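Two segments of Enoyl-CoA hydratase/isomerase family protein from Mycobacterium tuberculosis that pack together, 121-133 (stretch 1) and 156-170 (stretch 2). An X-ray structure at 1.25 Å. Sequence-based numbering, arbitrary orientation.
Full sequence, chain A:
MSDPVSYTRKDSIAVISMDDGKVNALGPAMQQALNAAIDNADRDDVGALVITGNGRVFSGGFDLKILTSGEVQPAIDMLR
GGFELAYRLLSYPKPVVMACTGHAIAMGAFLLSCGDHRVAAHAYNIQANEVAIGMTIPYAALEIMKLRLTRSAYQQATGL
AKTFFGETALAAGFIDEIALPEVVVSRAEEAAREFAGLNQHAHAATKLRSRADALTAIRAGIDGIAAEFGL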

ATOM      1  N   ALA A 121     -16.973 -14.538   3.488  1.00 11.48           N
ATOM      2  CA  ALA A 121     -17.455 -14.621   4.861  1.00 11.26           C
ATOM      3  C   ALA A 121     -16.282 -14.502   5.829  1.00 12.79           C
ATOM      4  O   ALA A 121     -15.131 -14.714   5.450  1.00 12.16           O
ATOM      5  CB  ALA A 121     -18.205 -15.923   5.090  1.00 12.87           C
ATOM      6  N   HIS A 122     -16.590 -14.154   7.071  1.00 13.29           N
ATOM      7  CA  HIS A 122     -15.586 -13.886   8.092  1.00 15.17           C
ATOM      8  C   HIS A 122     -14.570 -15.005   8.250  1.00 15.65           C
ATOM      9  O   HIS A 122     -13.380 -14.747   8.405  1.00 17.68           O
ATOM     10  CB  HIS A 122     -16.257 -13.633   9.445  1.00 19.76           C
ATOM     11  CG  HIS A 122     -15.300 -13.634  10.597  1.00 26.60           C
ATOM     12  ND1 HIS A 122     -15.102 -14.739  11.397  1.00 30.44           N
ATOM     13  CD2 HIS A 122     -14.477 -12.672  11.073  1.00 29.13           C
ATOM     14  CE1 HIS A 122     -14.202 -14.454  12.323  1.00 31.72           C
ATOM     15  NE2 HIS A 122     -13.807 -13.206  12.148  1.00 31.37           N
ATOM     16  N   ALA A 123     -15.043 -16.246   8.223  1.00 15.54           N
ATOM     17  CA  ALA A 123     -14.188 -17.379   8.570  1.00 17.15           C
ATOM     18  C   ALA A 123     -13.327 -17.912   7.422  1.00 16.01           C
ATOM     19  O   ALA A 123     -12.452 -18.757   7.641  1.00 18.44           O
ATOM     20  CB  ALA A 123     -15.023 -18.506   9.173  1.00 20.39           C
ATOM     21  N   TYR A 124     -13.556 -17.429   6.205  1.00 13.41           N
ATOM     22  CA  TYR A 124     -12.870 -17.998   5.046  1.00 11.92           C
ATOM     23  C   TYR A 124     -11.411 -17.565   4.965  1.00 11.25           C
ATOM     24  O   TYR A 124     -11.089 -16.376   4.907  1.00 12.47           O
ATOM     25  CB  TYR A 124     -13.600 -17.679   3.728  1.00 11.70           C
ATOM     26  CG  TYR A 124     -15.040 -18.148   3.666  1.00 11.41           C
ATOM     27  CD1 TYR A 124     -15.537 -19.067   4.583  1.00 12.39           C
ATOM     28  CD2 TYR A 124     -15.898 -17.670   2.685  1.00 10.97           C
ATOM     29  CE1 TYR A 124     -16.855 -19.490   4.529  1.00 12.26           C
ATOM     30  CE2 TYR A 124     -17.218 -18.083   2.620  1.00 12.92           C
ATOM     31  CZ  TYR A 124     -17.693 -18.993   3.544  1.00 11.76           C
ATOM     32  OH  TYR A 124     -19.009 -19.408   3.483  1.00 13.65           O
ATOM     33  N   ASN A 125     -10.533 -18.558   4.949  1.00 11.09           N
ATOM     34  CA  ASN A 125      -9.102 -18.319   4.903  1.00 11.09           C
ATOM     35  C   ASN A 125      -8.608 -18.039   3.498  1.00 10.37           C
ATOM     36  O   ASN A 125      -9.027 -18.683   2.539  1.00 11.76           O
ATOM     37  CB  ASN A 125      -8.360 -19.522   5.470  1.00 13.12           C
ATOM     38  CG  ASN A 125      -8.541 -19.664   6.955  1.00 18.62           C
ATOM     39  OD1 ASN A 125      -8.773 -18.693   7.665  1.00 24.02           O
ATOM     40  ND2 ASN A 125      -8.409 -20.879   7.439  1.00 25.18           N
ATOM     41  N   ILE A 126      -7.708 -17.072   3.394  1.00 10.98           N
ATOM     42  CA  ILE A 126      -7.092 -16.719   2.126  1.00 10.41           C
ATOM     43  C   ILE A 126      -5.586 -16.725   2.358  1.00 10.36           C
ATOM     44  O   ILE A 126      -5.087 -16.097   3.302  1.00 10.27           O
ATOM     45  CB  ILE A 126      -7.569 -15.340   1.648  1.00 10.56           C
ATOM     46  CG1 ILE A 126      -9.106 -15.312   1.616  1.00 13.16           C
ATOM     47  CG2 ILE A 126      -6.986 -15.029   0.277  1.00 11.63           C
ATOM     48  CD1 ILE A 126      -9.699 -13.939   1.572  1.00 15.70           C
ATOM     49  N   GLN A 127      -4.862 -17.473   1.535  1.00 10.10           N
ATOM     50  CA  GLN A 127      -3.464 -17.753   1.836  1.00 10.91           C
ATOM     51  C   GLN A 127      -2.709 -18.196   0.599  1.00  9.71           C
ATOM     52  O   GLN A 127      -3.175 -19.061  -0.142  1.00 11.37           O
ATOM     53  CB  GLN A 127      -3.371 -18.866   2.884  1.00 11.03           C
ATOM     54  CG  GLN A 127      -1.947 -19.184   3.331  1.00 11.77           C
ATOM     55  CD  GLN A 127      -1.828 -20.537   4.011  1.00 12.19           C
ATOM     56  OE1 GLN A 127      -2.712 -21.386   3.898  1.00 13.25           O
ATOM     57  NE2 GLN A 127      -0.721 -20.749   4.715  1.00 13.38           N
ATOM     58  N   ALA A 128      -1.540 -17.598   0.381  1.00  9.18           N
ATOM     59  CA  ALA A 128      -0.564 -18.163  -0.543  1.00  9.32           C
ATOM     60  C   ALA A 128       0.309 -19.101   0.291  1.00  9.46           C
ATOM     61  O   ALA A 128       1.227 -18.648   0.976  1.00 11.06           O
ATOM     62  CB  ALA A 128       0.281 -17.064  -1.185  1.00 10.54           C
ATOM     63  N   ASN A 129       0.005 -20.396   0.261  1.00  9.86           N
ATOM     64  CA  ASN A 129       0.682 -21.351   1.135  1.00 10.47           C
ATOM     65  C   ASN A 129       1.954 -21.942   0.534  1.00 10.90           C
ATOM     66  O   ASN A 129       2.551 -22.845   1.123  1.00 11.26           O
ATOM     67  CB  ASN A 129      -0.279 -22.477   1.536  1.00 12.07           C
ATOM     68  CG  ASN A 129      -0.562 -23.437   0.398  1.00 11.72           C
ATOM     69  OD1 ASN A 129      -0.544 -23.046  -0.768  1.00 12.32           O
ATOM     70  ND2 ASN A 129      -0.840 -24.698   0.731  1.00 13.53           N
ATOM     71  N   GLU A 130       2.365 -21.425  -0.622  1.00 10.80           N
ATOM     72  CA  GLU A 130       3.513 -21.944  -1.362  1.00 11.63           C
ATOM     73  C   GLU A 130       4.734 -22.215  -0.476  1.00 10.18           C
ATOM     74  O   GLU A 130       5.273 -23.323  -0.473  1.00 11.35           O
ATOM     75  CB  GLU A 130       3.893 -20.985  -2.496  1.00 11.07           C
ATOM     76  CG  GLU A 130       3.053 -21.121  -3.773  1.00 12.49           C
ATOM     77  CD  GLU A 130       1.699 -20.411  -3.732  1.00 13.25           C
ATOM     78  OE1 GLU A 130       1.279 -19.931  -2.665  1.00 13.71           O
ATOM     79  OE2 GLU A 130       1.045 -20.329  -4.797  1.00 15.43           O
ATOM     80  N   VAL A 131       5.165 -21.211   0.279  1.00 10.17           N
ATOM     81  CA  VAL A 131       6.394 -21.341   1.059  1.00 10.22           C
ATOM     82  C   VAL A 131       6.262 -22.407   2.144  1.00 10.81           C
ATOM     83  O   VAL A 131       7.240 -23.081   2.477  1.00 11.80           O
ATOM     84  CB  VAL A 131       6.814 -19.975   1.650  1.00 11.78           C
ATOM     85  CG1 VAL A 131       7.886 -20.138   2.721  1.00 13.35           C
ATOM     86  CG2 VAL A 131       7.290 -19.041   0.527  1.00 12.76           C
ATOM     87  N   ALA A 132       5.051 -22.598   2.656  1.00 10.33           N
ATOM     88  CA  ALA A 132       4.817 -23.614   3.682  1.00 12.72           C
ATOM     89  C   ALA A 132       4.989 -25.030   3.135  1.00 14.14           C
ATOM     90  O   ALA A 132       5.323 -25.952   3.882  1.00 16.21           O
ATOM     91  CB  ALA A 132       3.435 -23.445   4.307  1.00 13.29           C
ATOM     92  N   ILE A 133       4.765 -25.213   1.836  1.00 13.40           N
ATOM     93  CA  ILE A 133       4.880 -26.543   1.242  1.00 14.78           C
ATOM     94  C   ILE A 133       6.037 -26.676   0.244  1.00 15.55           C
ATOM     95  O   ILE A 133       6.079 -27.616  -0.550  1.00 18.63           O
ATOM     96  CB  ILE A 133       3.542 -27.036   0.630  1.00 17.95           C
ATOM     97  CG1 ILE A 133       3.138 -26.198  -0.586  1.00 17.97           C
ATOM     98  CG2 ILE A 133       2.440 -27.039   1.688  1.00 18.01           C
ATOM     99  CD1 ILE A 133       1.928 -26.739  -1.317  1.00 19.81           C
TER
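Stretch 2 (156-170) QATGLAKTFFGETAL

Stretch 2 lies antiparallel along stretch 1, joined by a very short two-stranded pairing at its middle and by side chains and bridging waters on the flanks. It leaves a helix at A161, whose positive phi turns the chain, runs extended through T163 and F164, and continues into a second helix. CA atoms pair in reverse order, from N129 with A161 (4.8 Å) to H122 with G166 (4.0 Å). At the center, I126 and F164 exchange two hydrogen bonds, I126 N to F164 O at 2.8 Å and F164 N to I126 O at 2.9 Å. Their side chains share one face of the sheet, where I126 CD1 meets A169 CB at 4.0 Å; Q127 CD lies 3.1 Å from T163 OG1. The long, flexible Q127 extends its side chain, with chi1 and chi2 both t, and its NE2 donates to A161 O at 2.9 Å, satisfying a carbonyl at the helix exit. The small A161 methyl fits close to stretch 1, its CB 4.2 Å from A132 CB and 4.4 Å from V131 CB. At the opposite end, the edge of the F165 ring points toward the H122 ring face, centroids 5.6 Å apart. Glycine suits position 166 because its phi is positive, a conformation that glycine adopts readily, and a CB there would clash with the H122 ring. One water accepts from G166 N and donates to A121 O and Y124 O, each at 2.8 Å.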

ATOM      1  N   GLN A 156       4.220 -10.438   4.342  1.00  7.91           N
ATOM      2  CA  GLN A 156       3.891 -11.609   5.151  1.00  8.66           C
ATOM      3  C   GLN A 156       3.185 -12.690   4.345  1.00  8.58           C
ATOM      4  O   GLN A 156       3.379 -13.883   4.594  1.00  9.16           O
ATOM      5  CB  GLN A 156       3.048 -11.217   6.356  1.00  9.83           C
ATOM      6  CG  GLN A 156       3.757 -10.208   7.244  1.00 10.39           C
ATOM      7  CD  GLN A 156       3.474 -10.427   8.710  1.00 11.41           C
ATOM      8  OE1 GLN A 156       2.318 -10.489   9.119  1.00 14.33           O
ATOM      9  NE2 GLN A 156       4.533 -10.562   9.514  1.00 10.72           N
ATOM     10  N   ALA A 157       2.362 -12.275   3.380  1.00  8.55           N
ATOM     11  CA  ALA A 157       1.602 -13.228   2.569  1.00  8.13           C
ATOM     12  C   ALA A 157       2.531 -14.097   1.743  1.00  8.70           C
ATOM     13  O   ALA A 157       2.229 -15.258   1.451  1.00 10.61           O
ATOM     14  CB  ALA A 157       0.640 -12.489   1.651  1.00  8.98           C
ATOM     15  N   THR A 158       3.653 -13.513   1.350  1.00  8.87           N
ATOM     16  CA  THR A 158       4.577 -14.184   0.449  1.00  9.04           C
ATOM     17  C   THR A 158       5.608 -15.022   1.218  1.00  8.19           C
ATOM     18  O   THR A 158       5.496 -16.246   1.271  1.00  9.65           O
ATOM     19  CB  THR A 158       5.227 -13.184  -0.531  1.00  8.70           C
ATOM     20  OG1 THR A 158       5.901 -12.149   0.198  1.00  9.17           O
ATOM     21  CG2 THR A 158       4.151 -12.547  -1.419  1.00 10.19           C
ATOM     22  N   GLY A 159       6.581 -14.365   1.847  1.00  9.48           N
ATOM     23  CA  GLY A 159       7.657 -15.069   2.530  1.00 10.36           C
ATOM     24  C   GLY A 159       7.223 -15.899   3.724  1.00  9.78           C
ATOM     25  O   GLY A 159       7.882 -16.884   4.074  1.00  9.81           O
ATOM     26  N   LEU A 160       6.125 -15.519   4.371  1.00  9.18           N
ATOM     27  CA  LEU A 160       5.684 -16.239   5.565  1.00  9.67           C
ATOM     28  C   LEU A 160       4.413 -17.058   5.350  1.00  9.37           C
ATOM     29  O   LEU A 160       3.903 -17.656   6.292  1.00 11.25           O
ATOM     30  CB  LEU A 160       5.482 -15.283   6.740  1.00 10.65           C
ATOM     31  CG  LEU A 160       6.719 -14.503   7.201  1.00 10.55           C
ATOM     32  CD1 LEU A 160       6.340 -13.584   8.340  1.00 10.61           C
ATOM     33  CD2 LEU A 160       7.872 -15.439   7.610  1.00 11.14           C
ATOM     34  N   ALA A 161       3.892 -17.070   4.122  1.00  9.07           N
ATOM     35  CA  ALA A 161       2.682 -17.833   3.808  1.00  9.84           C
ATOM     36  C   ALA A 161       1.561 -17.519   4.797  1.00 11.01           C
ATOM     37  O   ALA A 161       0.826 -18.407   5.226  1.00 11.72           O
ATOM     38  CB  ALA A 161       2.990 -19.332   3.793  1.00 11.19           C
ATOM     39  N   LYS A 162       1.432 -16.249   5.166  1.00 11.14           N
ATOM     40  CA  LYS A 162       0.450 -15.869   6.176  1.00 10.81           C
ATOM     41  C   LYS A 162      -0.986 -16.148   5.728  1.00 10.11           C
ATOM     42  O   LYS A 162      -1.342 -15.933   4.569  1.00  9.76           O
ATOM     43  CB  LYS A 162       0.606 -14.395   6.564  1.00 11.13           C
ATOM     44  CG  LYS A 162      -0.417 -13.958   7.607  1.00 13.65           C
ATOM     45  CD  LYS A 162      -0.190 -12.536   8.064  1.00 17.15           C
ATOM     46  CE  LYS A 162      -1.299 -12.056   8.983  1.00 22.21           C
ATOM     47  NZ  LYS A 162      -1.049 -10.656   9.412  1.00 28.18           N
ATOM     48  N   THR A 163      -1.801 -16.645   6.652  1.00 10.51           N
ATOM     49  CA  THR A 163      -3.221 -16.846   6.388  1.00 11.02           C
ATOM     50  C   THR A 163      -4.011 -15.641   6.867  1.00 10.73           C
ATOM     51  O   THR A 163      -3.805 -15.163   7.978  1.00 12.83           O
ATOM     52  CB  THR A 163      -3.753 -18.103   7.097  1.00 12.97           C
ATOM     53  OG1 THR A 163      -3.059 -19.253   6.606  1.00 14.97           O
ATOM     54  CG2 THR A 163      -5.237 -18.272   6.826  1.00 15.37           C
ATOM     55  N   PHE A 164      -4.905 -15.149   6.013  1.00 10.37           N
ATOM     56  CA  PHE A 164      -5.759 -14.010   6.331  1.00 10.50           C
ATOM     57  C   PHE A 164      -7.217 -14.457   6.317  1.00  9.94           C
ATOM     58  O   PHE A 164      -7.579 -15.393   5.610  1.00 11.21           O
ATOM     59  CB  PHE A 164      -5.569 -12.891   5.297  1.00 10.01           C
ATOM     60  CG  PHE A 164      -4.153 -12.400   5.178  1.00 10.41           C
ATOM     61  CD1 PHE A 164      -3.756 -11.224   5.797  1.00 11.31           C
ATOM     62  CD2 PHE A 164      -3.230 -13.095   4.413  1.00 10.40           C
ATOM     63  CE1 PHE A 164      -2.451 -10.764   5.677  1.00 11.96           C
ATOM     64  CE2 PHE A 164      -1.929 -12.640   4.291  1.00 11.83           C
ATOM     65  CZ  PHE A 164      -1.541 -11.476   4.917  1.00 12.72           C
ATOM     66  N   PHE A 165      -8.055 -13.776   7.087  1.00 11.44           N
ATOM     67  CA  PHE A 165      -9.489 -14.023   7.037  1.00 11.49           C
ATOM     68  C   PHE A 165     -10.222 -12.832   7.622  1.00 11.95           C
ATOM     69  O   PHE A 165      -9.666 -12.092   8.428  1.00 12.78           O
ATOM     70  CB  PHE A 165      -9.849 -15.304   7.794  1.00 13.10           C
ATOM     71  CG  PHE A 165      -9.549 -15.249   9.263  1.00 14.03           C
ATOM     72  CD1 PHE A 165     -10.528 -14.866  10.166  1.00 16.06           C
ATOM     73  CD2 PHE A 165      -8.292 -15.586   9.747  1.00 17.35           C
ATOM     74  CE1 PHE A 165     -10.258 -14.819  11.526  1.00 20.41           C
ATOM     75  CE2 PHE A 165      -8.017 -15.538  11.105  1.00 21.44           C
ATOM     76  CZ  PHE A 165      -9.004 -15.154  11.993  1.00 22.54           C
ATOM     77  N   GLY A 166     -11.469 -12.638   7.210  1.00 11.53           N
ATOM     78  CA  GLY A 166     -12.308 -11.625   7.826  1.00 13.74           C
ATOM     79  C   GLY A 166     -11.625 -10.270   7.892  1.00 12.93           C
ATOM     80  O   GLY A 166     -11.136  -9.759   6.883  1.00 13.95           O
ATOM     81  N   GLU A 167     -11.573  -9.695   9.091  1.00 14.10           N
ATOM     82  CA  GLU A 167     -11.031  -8.353   9.269  1.00 14.45           C
ATOM     83  C   GLU A 167      -9.582  -8.239   8.796  1.00 13.20           C
ATOM     84  O   GLU A 167      -9.205  -7.225   8.221  1.00 13.48           O
ATOM     85  CB  GLU A 167     -11.147  -7.900  10.726  1.00 18.73           C
ATOM     86  N   THR A 168      -8.764  -9.261   9.036  1.00 13.37           N
ATOM     87  CA  THR A 168      -7.369  -9.169   8.600  1.00 12.82           C
ATOM     88  C   THR A 168      -7.250  -9.275   7.081  1.00 11.52           C
ATOM     89  O   THR A 168      -6.374  -8.658   6.482  1.00 12.57           O
ATOM     90  CB  THR A 168      -6.441 -10.194   9.291  1.00 14.44           C
ATOM     91  OG1 THR A 168      -6.738 -11.517   8.827  1.00 14.31           O
ATOM     92  CG2 THR A 168      -6.584 -10.110  10.810  1.00 17.36           C
ATOM     93  N   ALA A 169      -8.138 -10.045   6.455  1.00 10.27           N
ATOM     94  CA  ALA A 169      -8.160 -10.120   4.997  1.00 11.07           C
ATOM     95  C   ALA A 169      -8.596  -8.790   4.388  1.00 10.17           C
ATOM     96  O   ALA A 169      -8.036  -8.336   3.387  1.00 10.94           O
ATOM     97  CB  ALA A 169      -9.062 -11.259   4.511  1.00 11.98           C
ATOM     98  N   LEU A 170      -9.583  -8.158   5.013  1.00 10.05           N
ATOM     99  CA  LEU A 170     -10.078  -6.871   4.546  1.00 11.70           C
ATOM    100  C   LEU A 170      -8.987  -5.805   4.681  1.00 13.10           C
ATOM    101  O   LEU A 170      -8.713  -5.048   3.748  1.00 12.92           O
ATOM    102  CB  LEU A 170     -11.316  -6.480   5.351  1.00 15.20           C
ATOM    103  CG  LEU A 170     -12.051  -5.217   4.911  1.00 18.26           C
ATOM    104  CD1 LEU A 170     -12.566  -5.364   3.495  1.00 19.77           C
ATOM    105  CD2 LEU A 170     -13.197  -4.932   5.860  1.00 20.33           C
TER
HETATM  106  O   HOH W   1     -12.483 -13.987   4.966  1.00 12.63           O
HETATM  107  O   HOH W   2      -0.519 -15.648   2.049  0.98  9.04           O
HETATM  108  O   HOH W   3       3.962 -18.541   0.457  1.00 10.42           O